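Local atomic coordinates of N-acylethanolamine-hydrolyzing acid amidase subunit alpha (Caenorhabditis elegans, PDB entry 6DY3), a protein that probably hydrolyses bioactive fatty acid amides such as N-palmitoylethanolamine to free fatty acids and ethanolamine, as a heterodimer of this alpha chain with a beta subunit. Residues Pro54-Pro57 against Phe58-Ala62; Pro41-Val44 against Glu45-Lys49; Pro25-Arg28 against Trp29-Val32; Gly90-Val93 against Gly94-Leu98. One frame throughout, in Å; residues are numbered along the deposited sequence.

Interaction 1. Residues Pro54-Pro57 against Phe58-Ala62; sequences PLQP and FVWWA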
loop_
_atom_site.group_PDB
_atom_site.type_symbol
_atom_site.label_atom_id
_atom_site.label_comp_id
_atom_site.label_asym_id
_atom_site.label_seq_id
_atom_site.Cartn_x
_atom_site.Cartn_y
_atom_site.Cartn_z
ATOM N N PRO A 54 -3.664 18.106 -19.029
ATOM C CA PRO A 54 -4.947 18.828 -18.982
ATOM C C PRO A 54 -5.537 18.927 -17.583
ATOM O O PRO A 54 -6.280 19.877 -17.298
ATOM C CB PRO A 54 -5.845 18.005 -19.919
ATOM C CG PRO A 54 -4.900 17.297 -20.828
ATOM C CD PRO A 54 -3.698 16.990 -19.989
ATOM N N LEU A 55 -5.234 17.978 -16.698
ATOM C CA LEU A 55 -5.792 17.975 -15.352
ATOM C C LEU A 55 -4.860 18.573 -14.310
ATOM O O LEU A 55 -5.254 18.696 -13.148
ATOM C CB LEU A 55 -6.180 16.550 -14.936
ATOM C CG LEU A 55 -7.442 15.979 -15.589
ATOM C CD1 LEU A 55 -7.680 14.575 -15.112
ATOM C CD2 LEU A 55 -8.664 16.832 -15.292
ATOM N N GLN A 56 -3.643 18.952 -14.686
ATOM C CA GLN A 56 -2.735 19.522 -13.694
ATOM C C GLN A 56 -3.272 20.825 -13.129
ATOM O O GLN A 56 -3.228 21.007 -11.900
ATOM C CB GLN A 56 -1.342 19.696 -14.298
ATOM C CG GLN A 56 -0.597 18.382 -14.445
ATOM C CD GLN A 56 0.841 18.578 -14.836
ATOM O OE1 GLN A 56 1.353 19.697 -14.794
ATOM N NE2 GLN A 56 1.507 17.492 -15.221
ATOM N N PRO A 57 -3.780 21.761 -13.933
ATOM C CA PRO A 57 -4.337 22.984 -13.341
ATOM C C PRO A 57 -5.422 22.704 -12.320
ATOM O O PRO A 57 -5.510 23.413 -11.310
ATOM C CB PRO A 57 -4.875 23.738 -14.563
ATOM C CG PRO A 57 -4.069 23.232 -15.689
ATOM C CD PRO A 57 -3.843 21.793 -15.401
ATOM N N PHE A 58 -6.241 21.671 -12.539
ATOM C CA PHE A 58 -7.296 21.366 -11.580
ATOM C C PHE A 58 -6.739 20.762 -10.298
ATOM O O PHE A 58 -7.217 21.079 -9.203
ATOM C CB PHE A 58 -8.319 20.408 -12.183
ATOM C CG PHE A 58 -9.369 19.987 -11.201
ATOM C CD1 PHE A 58 -9.239 18.796 -10.497
ATOM C CD2 PHE A 58 -10.456 20.807 -10.933
ATOM C CE1 PHE A 58 -10.191 18.416 -9.574
ATOM C CE2 PHE A 58 -11.414 20.428 -10.013
ATOM C CZ PHE A 58 -11.279 19.233 -9.330
ATOM N N VAL A 59 -5.743 19.882 -10.413
ATOM C CA VAL A 59 -5.181 19.233 -9.231
ATOM C C VAL A 59 -4.603 20.274 -8.284
ATOM O O VAL A 59 -4.846 20.242 -7.072
ATOM C CB VAL A 59 -4.124 18.190 -9.642
ATOM C CG1 VAL A 59 -3.351 17.682 -8.431
ATOM C CG2 VAL A 59 -4.790 17.023 -10.355
ATOM N N TRP A 60 -3.834 21.220 -8.821
ATOM C CA TRP A 60 -3.229 22.227 -7.961
ATOM C C TRP A 60 -4.295 23.104 -7.316
ATOM O O TRP A 60 -4.177 23.469 -6.140
ATOM C CB TRP A 60 -2.234 23.071 -8.755
ATOM C CG TRP A 60 -1.273 22.244 -9.566
ATOM C CD1 TRP A 60 -0.871 22.479 -10.848
ATOM C CD2 TRP A 60 -0.617 21.035 -9.156
ATOM N NE1 TRP A 60 0.002 21.497 -11.259
ATOM C CE2 TRP A 60 0.172 20.600 -10.238
ATOM C CE3 TRP A 60 -0.620 20.280 -7.978
ATOM C CZ2 TRP A 60 0.950 19.451 -10.180
ATOM C CZ3 TRP A 60 0.155 19.140 -7.922
ATOM C CH2 TRP A 60 0.929 18.734 -9.016
ATOM N N TRP A 61 -5.352 23.437 -8.058
ATOM C CA TRP A 61 -6.429 24.236 -7.484
ATOM C C TRP A 61 -7.142 23.474 -6.371
ATOM O O TRP A 61 -7.373 24.015 -5.283
ATOM C CB TRP A 61 -7.424 24.638 -8.571
ATOM C CG TRP A 61 -8.631 25.312 -8.013
ATOM C CD1 TRP A 61 -8.752 26.629 -7.701
ATOM C CD2 TRP A 61 -9.877 24.700 -7.671
ATOM N NE1 TRP A 61 -10.000 26.882 -7.192
ATOM C CE2 TRP A 61 -10.710 25.713 -7.164
ATOM C CE3 TRP A 61 -10.370 23.396 -7.748
ATOM C CZ2 TRP A 61 -12.008 25.465 -6.736
ATOM C CZ3 TRP A 61 -11.658 23.151 -7.326
ATOM C CH2 TRP A 61 -12.464 24.181 -6.827
ATOM N N ALA A 62 -7.514 22.220 -6.634
ATOM C CA ALA A 62 -8.210 21.419 -5.632
ATOM C C ALA A 62 -7.317 21.117 -4.434
ATOM O O ALA A 62 -7.796 21.058 -3.296
ATOM C CB ALA A 62 -8.712 20.118 -6.260
#

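Interaction 2. Residues Pro41-Val44 against Glu45-Lys49; sequences PGVV and EETKK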
loop_
_atom_site.group_PDB
_atom_site.type_symbol
_atom_site.label_atom_id
_atom_site.label_comp_id
_atom_site.label_asym_id
_atom_site.label_seq_id
_atom_site.Cartn_x
_atom_site.Cartn_y
_atom_site.Cartn_z
ATOM N N PRO A 41 13.127 17.060 -3.506
ATOM C CA PRO A 41 12.797 17.930 -4.650
ATOM C C PRO A 41 12.725 17.190 -5.974
ATOM O O PRO A 41 11.851 17.485 -6.799
ATOM C CB PRO A 41 13.931 18.963 -4.637
ATOM C CG PRO A 41 14.445 18.948 -3.236
ATOM C CD PRO A 41 14.328 17.522 -2.794
ATOM N N GLY A 42 13.623 16.233 -6.200
ATOM C CA GLY A 42 13.589 15.484 -7.444
ATOM C C GLY A 42 12.393 14.554 -7.541
ATOM O O GLY A 42 11.837 14.354 -8.625
ATOM N N VAL A 43 11.984 13.968 -6.412
ATOM C CA VAL A 43 10.822 13.082 -6.415
ATOM C C VAL A 43 9.572 13.860 -6.789
ATOM O O VAL A 43 8.771 13.423 -7.625
ATOM C CB VAL A 43 10.671 12.395 -5.046
ATOM C CG1 VAL A 43 9.270 11.811 -4.873
ATOM C CG2 VAL A 43 11.722 11.297 -4.894
ATOM N N VAL A 44 9.394 15.033 -6.185
ATOM C CA VAL A 44 8.222 15.846 -6.477
ATOM C C VAL A 44 8.202 16.221 -7.950
ATOM O O VAL A 44 7.204 16.015 -8.648
ATOM C CB VAL A 44 8.206 17.102 -5.586
ATOM C CG1 VAL A 44 7.019 18.009 -5.950
ATOM C CG2 VAL A 44 8.231 16.717 -4.105
ATOM N N GLU A 45 9.316 16.770 -8.444
ATOM C CA GLU A 45 9.375 17.217 -9.830
ATOM C C GLU A 45 9.086 16.071 -10.785
ATOM O O GLU A 45 8.451 16.265 -11.828
ATOM C CB GLU A 45 10.744 17.831 -10.125
ATOM C CG GLU A 45 10.905 18.325 -11.552
ATOM C CD GLU A 45 12.288 18.878 -11.828
ATOM O OE1 GLU A 45 13.151 18.807 -10.925
ATOM O OE2 GLU A 45 12.514 19.382 -12.950
ATOM N N GLU A 46 9.562 14.871 -10.455
ATOM C CA GLU A 46 9.383 13.730 -11.340
ATOM C C GLU A 46 7.990 13.119 -11.218
ATOM O O GLU A 46 7.465 12.588 -12.203
ATOM C CB GLU A 46 10.447 12.670 -11.045
ATOM C CG GLU A 46 10.575 11.620 -12.132
ATOM C CD GLU A 46 10.899 12.228 -13.489
ATOM O OE1 GLU A 46 11.699 13.190 -13.543
ATOM O OE2 GLU A 46 10.347 11.747 -14.501
ATOM N N THR A 47 7.383 13.179 -10.030
ATOM C CA THR A 47 6.033 12.649 -9.857
ATOM C C THR A 47 5.005 13.486 -10.610
ATOM O O THR A 47 4.078 12.936 -11.217
ATOM C CB THR A 47 5.675 12.584 -8.371
ATOM O OG1 THR A 47 6.653 11.804 -7.682
ATOM C CG2 THR A 47 4.310 11.944 -8.169
ATOM N N LYS A 48 5.142 14.817 -10.567
ATOM C CA LYS A 48 4.178 15.687 -11.231
ATOM C C LYS A 48 4.074 15.376 -12.716
ATOM O O LYS A 48 2.991 15.488 -13.302
ATOM C CB LYS A 48 4.571 17.155 -11.040
ATOM C CG LYS A 48 4.522 17.652 -9.596
ATOM C CD LYS A 48 4.563 19.181 -9.528
ATOM C CE LYS A 48 5.792 19.760 -10.229
ATOM N NZ LYS A 48 5.753 21.248 -10.271
ATOM N N LYS A 49 5.183 14.975 -13.338
ATOM C CA LYS A 49 5.176 14.667 -14.761
ATOM C C LYS A 49 4.212 13.542 -15.109
ATOM O O LYS A 49 3.812 13.422 -16.271
ATOM C CB LYS A 49 6.589 14.297 -15.197
ATOM C CG LYS A 49 7.592 15.416 -15.001
ATOM C CD LYS A 49 8.978 14.995 -15.444
ATOM C CE LYS A 49 10.008 16.071 -15.140
ATOM N NZ LYS A 49 11.391 15.636 -15.498
#

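Interaction 3. Residues Pro25-Arg28 against Trp29-Val32; sequences PSQR and WNQV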
loop_
_atom_site.group_PDB
_atom_site.type_symbol
_atom_site.label_atom_id
_atom_site.label_comp_id
_atom_site.label_asym_id
_atom_site.label_seq_id
_atom_site.Cartn_x
_atom_site.Cartn_y
_atom_site.Cartn_z
ATOM N N PRO A 25 0.972 16.810 15.505
ATOM C CA PRO A 25 1.085 16.236 14.152
ATOM C C PRO A 25 2.083 16.945 13.249
ATOM O O PRO A 25 2.669 16.299 12.370
ATOM C CB PRO A 25 -0.346 16.347 13.606
ATOM C CG PRO A 25 -1.215 16.465 14.802
ATOM C CD PRO A 25 -0.411 17.223 15.804
ATOM N N SER A 26 2.288 18.253 13.425
ATOM C CA SER A 26 3.200 19.000 12.566
ATOM C C SER A 26 4.668 18.651 12.794
ATOM O O SER A 26 5.518 19.103 12.018
ATOM C CB SER A 26 2.996 20.498 12.772
ATOM O OG SER A 26 3.268 20.867 14.111
ATOM N N GLN A 27 4.988 17.871 13.825
ATOM C CA GLN A 27 6.368 17.554 14.166
ATOM C C GLN A 27 6.708 16.084 13.979
ATOM O O GLN A 27 7.860 15.698 14.195
ATOM C CB GLN A 27 6.644 17.956 15.622
ATOM C CG GLN A 27 6.198 19.370 15.928
ATOM C CD GLN A 27 6.931 20.386 15.080
ATOM O OE1 GLN A 27 8.162 20.377 15.008
ATOM N NE2 GLN A 27 6.175 21.193 14.341
ATOM N N ARG A 28 5.746 15.262 13.561
ATOM C CA ARG A 28 5.925 13.817 13.621
ATOM C C ARG A 28 6.899 13.316 12.559
ATOM O O ARG A 28 7.649 12.362 12.797
ATOM C CB ARG A 28 4.570 13.131 13.471
ATOM C CG ARG A 28 3.632 13.363 14.639
ATOM C CD ARG A 28 2.260 12.784 14.356
ATOM N NE ARG A 28 1.313 13.077 15.425
ATOM C CZ ARG A 28 0.036 12.708 15.411
ATOM N NH1 ARG A 28 -0.454 12.030 14.382
ATOM N NH2 ARG A 28 -0.756 13.019 16.429
ATOM N N TRP A 29 6.890 13.930 11.378
ATOM C CA TRP A 29 7.691 13.464 10.258
ATOM C C TRP A 29 8.983 14.252 10.095
ATOM O O TRP A 29 9.654 14.113 9.067
ATOM C CB TRP A 29 6.870 13.536 8.970
ATOM C CG TRP A 29 5.653 12.674 9.007
ATOM C CD1 TRP A 29 4.374 13.066 9.295
ATOM C CD2 TRP A 29 5.597 11.265 8.761
ATOM N NE1 TRP A 29 3.527 11.985 9.238
ATOM C CE2 TRP A 29 4.254 10.869 8.914
ATOM C CE3 TRP A 29 6.552 10.301 8.424
ATOM C CZ2 TRP A 29 3.845 9.553 8.739
ATOM C CZ3 TRP A 29 6.142 8.995 8.250
ATOM C CH2 TRP A 29 4.804 8.631 8.407
ATOM N N ASN A 30 9.362 15.056 11.091
ATOM C CA ASN A 30 10.538 15.908 10.952
ATOM C C ASN A 30 11.783 15.089 10.627
ATOM O O ASN A 30 12.524 15.411 9.691
ATOM C CB ASN A 30 10.756 16.718 12.231
ATOM C CG ASN A 30 9.615 17.667 12.523
ATOM O OD1 ASN A 30 8.781 17.946 11.667
ATOM N ND2 ASN A 30 9.569 18.162 13.748
ATOM N N GLN A 31 12.032 14.026 11.392
ATOM C CA GLN A 31 13.261 13.262 11.206
ATOM C C GLN A 31 13.266 12.543 9.864
ATOM O O GLN A 31 14.305 12.465 9.197
ATOM C CB GLN A 31 13.432 12.269 12.353
ATOM C CG GLN A 31 14.840 11.746 12.514
ATOM C CD GLN A 31 15.853 12.860 12.721
ATOM O OE1 GLN A 31 15.747 13.647 13.666
ATOM N NE2 GLN A 31 16.842 12.932 11.832
ATOM N N VAL A 32 12.118 11.996 9.460
ATOM C CA VAL A 32 12.013 11.339 8.160
ATOM C C VAL A 32 12.367 12.316 7.045
ATOM O O VAL A 32 13.161 12.004 6.150
ATOM C CB VAL A 32 10.601 10.751 7.971
ATOM C CG1 VAL A 32 10.388 10.276 6.532
ATOM C CG2 VAL A 32 10.370 9.605 8.949
#

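Interaction 4. Residues Gly90-Val93 against Gly94-Leu98; sequences GEIV and GMNIL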
loop_
_atom_site.group_PDB
_atom_site.type_symbol
_atom_site.label_atom_id
_atom_site.label_comp_id
_atom_site.label_asym_id
_atom_site.label_seq_id
_atom_site.Cartn_x
_atom_site.Cartn_y
_atom_site.Cartn_z
ATOM N N GLY A 90 0.506 22.356 -1.729
ATOM C CA GLY A 90 -0.455 21.894 -2.715
ATOM C C GLY A 90 0.048 20.699 -3.499
ATOM O O GLY A 90 -0.725 19.807 -3.860
ATOM N N GLU A 91 1.351 20.667 -3.782
ATOM C CA GLU A 91 1.922 19.526 -4.490
ATOM C C GLU A 91 1.975 18.298 -3.591
ATOM O O GLU A 91 1.684 17.181 -4.033
ATOM C CB GLU A 91 3.314 19.883 -5.015
ATOM C CG GLU A 91 3.305 20.987 -6.074
ATOM C CD GLU A 91 4.696 21.349 -6.583
ATOM O OE1 GLU A 91 5.692 20.842 -6.025
ATOM O OE2 GLU A 91 4.793 22.149 -7.539
ATOM N N ILE A 92 2.316 18.492 -2.318
ATOM C CA ILE A 92 2.372 17.371 -1.384
ATOM C C ILE A 92 0.986 16.772 -1.188
ATOM O O ILE A 92 0.825 15.546 -1.150
ATOM C CB ILE A 92 2.999 17.831 -0.053
ATOM C CG1 ILE A 92 4.503 18.039 -0.259
ATOM C CG2 ILE A 92 2.705 16.831 1.080
ATOM C CD1 ILE A 92 5.207 18.669 0.911
ATOM N N VAL A 93 -0.034 17.623 -1.055
ATOM C CA VAL A 93 -1.405 17.132 -0.937
ATOM C C VAL A 93 -1.804 16.366 -2.195
ATOM O O VAL A 93 -2.414 15.292 -2.118
ATOM C CB VAL A 93 -2.368 18.305 -0.662
ATOM C CG1 VAL A 93 -3.833 17.857 -0.790
ATOM C CG2 VAL A 93 -2.104 18.898 0.714
ATOM N N GLY A 94 -1.477 16.911 -3.369
ATOM C CA GLY A 94 -1.835 16.245 -4.608
ATOM C C GLY A 94 -1.223 14.861 -4.736
ATOM O O GLY A 94 -1.902 13.901 -5.107
ATOM N N MET A 95 0.073 14.732 -4.430
ATOM C CA MET A 95 0.706 13.420 -4.536
ATOM C C MET A 95 0.094 12.419 -3.571
ATOM O O MET A 95 -0.049 11.235 -3.908
ATOM C CB MET A 95 2.212 13.517 -4.317
ATOM C CG MET A 95 2.956 14.074 -5.512
ATOM S SD MET A 95 4.722 14.221 -5.243
ATOM C CE MET A 95 4.743 15.741 -4.318
ATOM N N ASN A 96 -0.265 12.853 -2.368
ATOM C CA ASN A 96 -0.837 11.920 -1.401
ATOM C C ASN A 96 -2.221 11.450 -1.821
ATOM O O ASN A 96 -2.597 10.306 -1.549
ATOM C CB ASN A 96 -0.884 12.592 -0.035
ATOM C CG ASN A 96 0.396 12.439 0.732
ATOM O OD1 ASN A 96 0.576 11.458 1.455
ATOM N ND2 ASN A 96 1.306 13.402 0.582
ATOM N N ILE A 97 -2.998 12.322 -2.456
ATOM C CA ILE A 97 -4.335 11.945 -2.909
ATOM C C ILE A 97 -4.252 11.054 -4.145
ATOM O O ILE A 97 -4.909 10.008 -4.223
ATOM C CB ILE A 97 -5.185 13.205 -3.175
ATOM C CG1 ILE A 97 -5.549 13.871 -1.841
ATOM C CG2 ILE A 97 -6.441 12.858 -3.979
ATOM C CD1 ILE A 97 -6.371 15.125 -1.961
ATOM N N LEU A 98 -3.445 11.455 -5.126
ATOM C CA LEU A 98 -3.203 10.645 -6.321
ATOM C C LEU A 98 -2.076 9.652 -6.030
ATOM O O LEU A 98 -0.978 9.705 -6.595
ATOM C CB LEU A 98 -2.878 11.541 -7.507
ATOM C CG LEU A 98 -3.895 12.651 -7.797
ATOM C CD1 LEU A 98 -3.505 13.429 -9.036
ATOM C CD2 LEU A 98 -5.305 12.098 -7.933
#

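Interaction 1. Residues Pro54-Pro57 against Phe58-Ala62
Three successive carbonyls, those of Leu-55, Gln-56 and Pro-57, each receive a backbone N-H from four residues further on. Val-59 N meets Leu-55 O at 3.0 Å, and Trp-60 N meets Gln-56 O at 3.1 Å. This is the opening turn of helix 56-63, entered from a 3-10 segment at Pro-54 and Leu-55; Pro-57, lacking an N-H, sits in the first turn, where a helix needs none. Among the side chains, the Trp-60 indole is the ring that meets Gln-56. Its CG stands beside the backbone N (chi1 -49°), which turns the indole back along the helix until one face, towards its rim, lies over Gln-56 O. The Gln-56 side chain runs alongside in the same direction, its amide plane 63° from the ring and its CB 3.8 Å from Trp-60 NE1, while its NE2 bonds to Ile-51 O. With an alanine in place of Trp-60, the flank of Gln-56 and the side chain of Ile-51 would probably lose the indole that packs on them, opening a gap beside the helix start. Val-59 packs on Phe-84 of the beta subunit.

Interaction 2. Residues Pro41-Val44 against Glu45-Lys49
The flat group at the heart of this contact is the Val-43 carbonyl, which Thr-47 grips with two donors. Thr-47 OG1 stands above its plane, 42° out of it, at 2.7 Å from Val-43 O; Thr-47 N comes in closer to the plane, at 2.8 Å from the same oxygen. A threonine hydroxyl bonding to the carbonyl four residues earlier is a familiar way for a helix, here helix 40-48, to satisfy a buried polar side chain. The hydroxyl reaches back because OG1 lies beside its own backbone N (chi1 -56°). Val-43 runs side by side with Thr-47, CG1 of Val-43 lying 3.8 Å from Thr-47 OG1, and both pack on Met-23 of the beta subunit. One residue on, Lys-48 N alone bonds to Val-44 O at 3.1 Å, and CG of Lys-48 lies close to Val-44 O. The lysine chain then bends to carry NZ to a salt bridge with Glu-91 on helix 89-97, which Val-44 also touches. The second flat group, the Glu-46 carboxylate, forms a salt bridge three residues on: Lys-49 NZ lies 3.1 Å from Glu-46 OE1, on its syn side and 30° out of the carboxylate plane.

Interaction 3. Residues Pro25-Arg28 against Trp29-Val32
The type I beta turn from Gln-27 to Asn-30 leads the chain into helix 30-36, and the side chains at its two ends are hydrogen-bonded across it. Asn-30 ND2 gives a hydrogen bond to Gln-27 OE1 at 2.9 Å. The acceptor lies in the amide plane of Asn-30, but the donor stands 52° out of the Gln-27 carbonyl plane, as the two amides are turned 73° against each other. Gln-27 reaches this position by bending at chi2 (-61°), which brings its amide towards Asn-30. The other end of that amide is also held: Gln-27 NE2 bonds to Ser-26 OG at 2.9 Å, with the hydroxyl close to the amide plane. Next to it, Arg-28 CB lies 4.2 Å from Trp-29 CD1, and the extended arginine places one face of its guanidinium under Pro-25, whose CG is 3.8 Å above the plane. Arg-28 NH1 forms salt bridges with Glu-73 and Glu-77, while Trp-29 NE1 bonds to Glu-77, so that helix 72-85 receives both side chains. A side-chain bond spanning the turn is typical of a type I turn leading into a helix, Trp-29 holding the N-cap position.

Interaction 4. Residues Gly90-Val93 against Gly94-Leu98
Two pairs of side chains, Ile-92 with Asn-96 and Val-93 with Ile-97, lie side by side and point the same way, each pair four residues apart on helix 89-97. In the first, the Asn-96 amide turns back along the helix, its CG beside the backbone N (chi1 -86°). Asn-96 ND2 thus reaches Ile-92 O at 2.8 Å in an almost straight bond (177°), while CG2 of Ile-92 flanks ND2 at 3.7 Å. Asn-96 N bonds to that oxygen too, at 3.2 Å, and the two donors come from opposite faces of the carbonyl plane. ND2 has a further partner, Leu-51 O of the beta subunit, and OD1 a weak bond to Asn-53 N of that chain. A leucine in place of Asn-96 would probably leave Leu-51 O of the beta subunit without its mate and Ile-92 O with the backbone N-H as its one donor within the helix. The second pair is apolar: Val-93 CG1 touches Ile-97 CD1 at 3.9 Å, alongside Phe-70, which both residues meet. On another flank Met-95 bends at chi3, bringing CE 3.4 Å from Glu-91 O, and packs on Val-44 and Thr-47. The arrangement is that of an asparagine amide bonding back to the carbonyl four residues earlier in a buried helix at the subunit interface, with Asn-96 hydrogen-bonded to the beta subunit.

From the N terminus the contacts come in the order interaction 3, 2, 1, 4. All are local and in series: none nests in or crosses another, and none closes a long loop. Interaction 3 starts helix 30-36 and stands apart, its nearest atoms about 11 Å from those of interaction 2 and about 8 Å from those of interaction 4. The other three meet. Residues 41-49 lean on residues 90-98, with Val-44 CG1 3.6 Å from Met-95 CE. Trp-60 bridges both, its CZ2 lying 3.7 Å from Lys-48 CD and its CZ3 3.9 Å from Glu-91 CA. Together they tie helices 40-48 and 56-63 to helix 89-97.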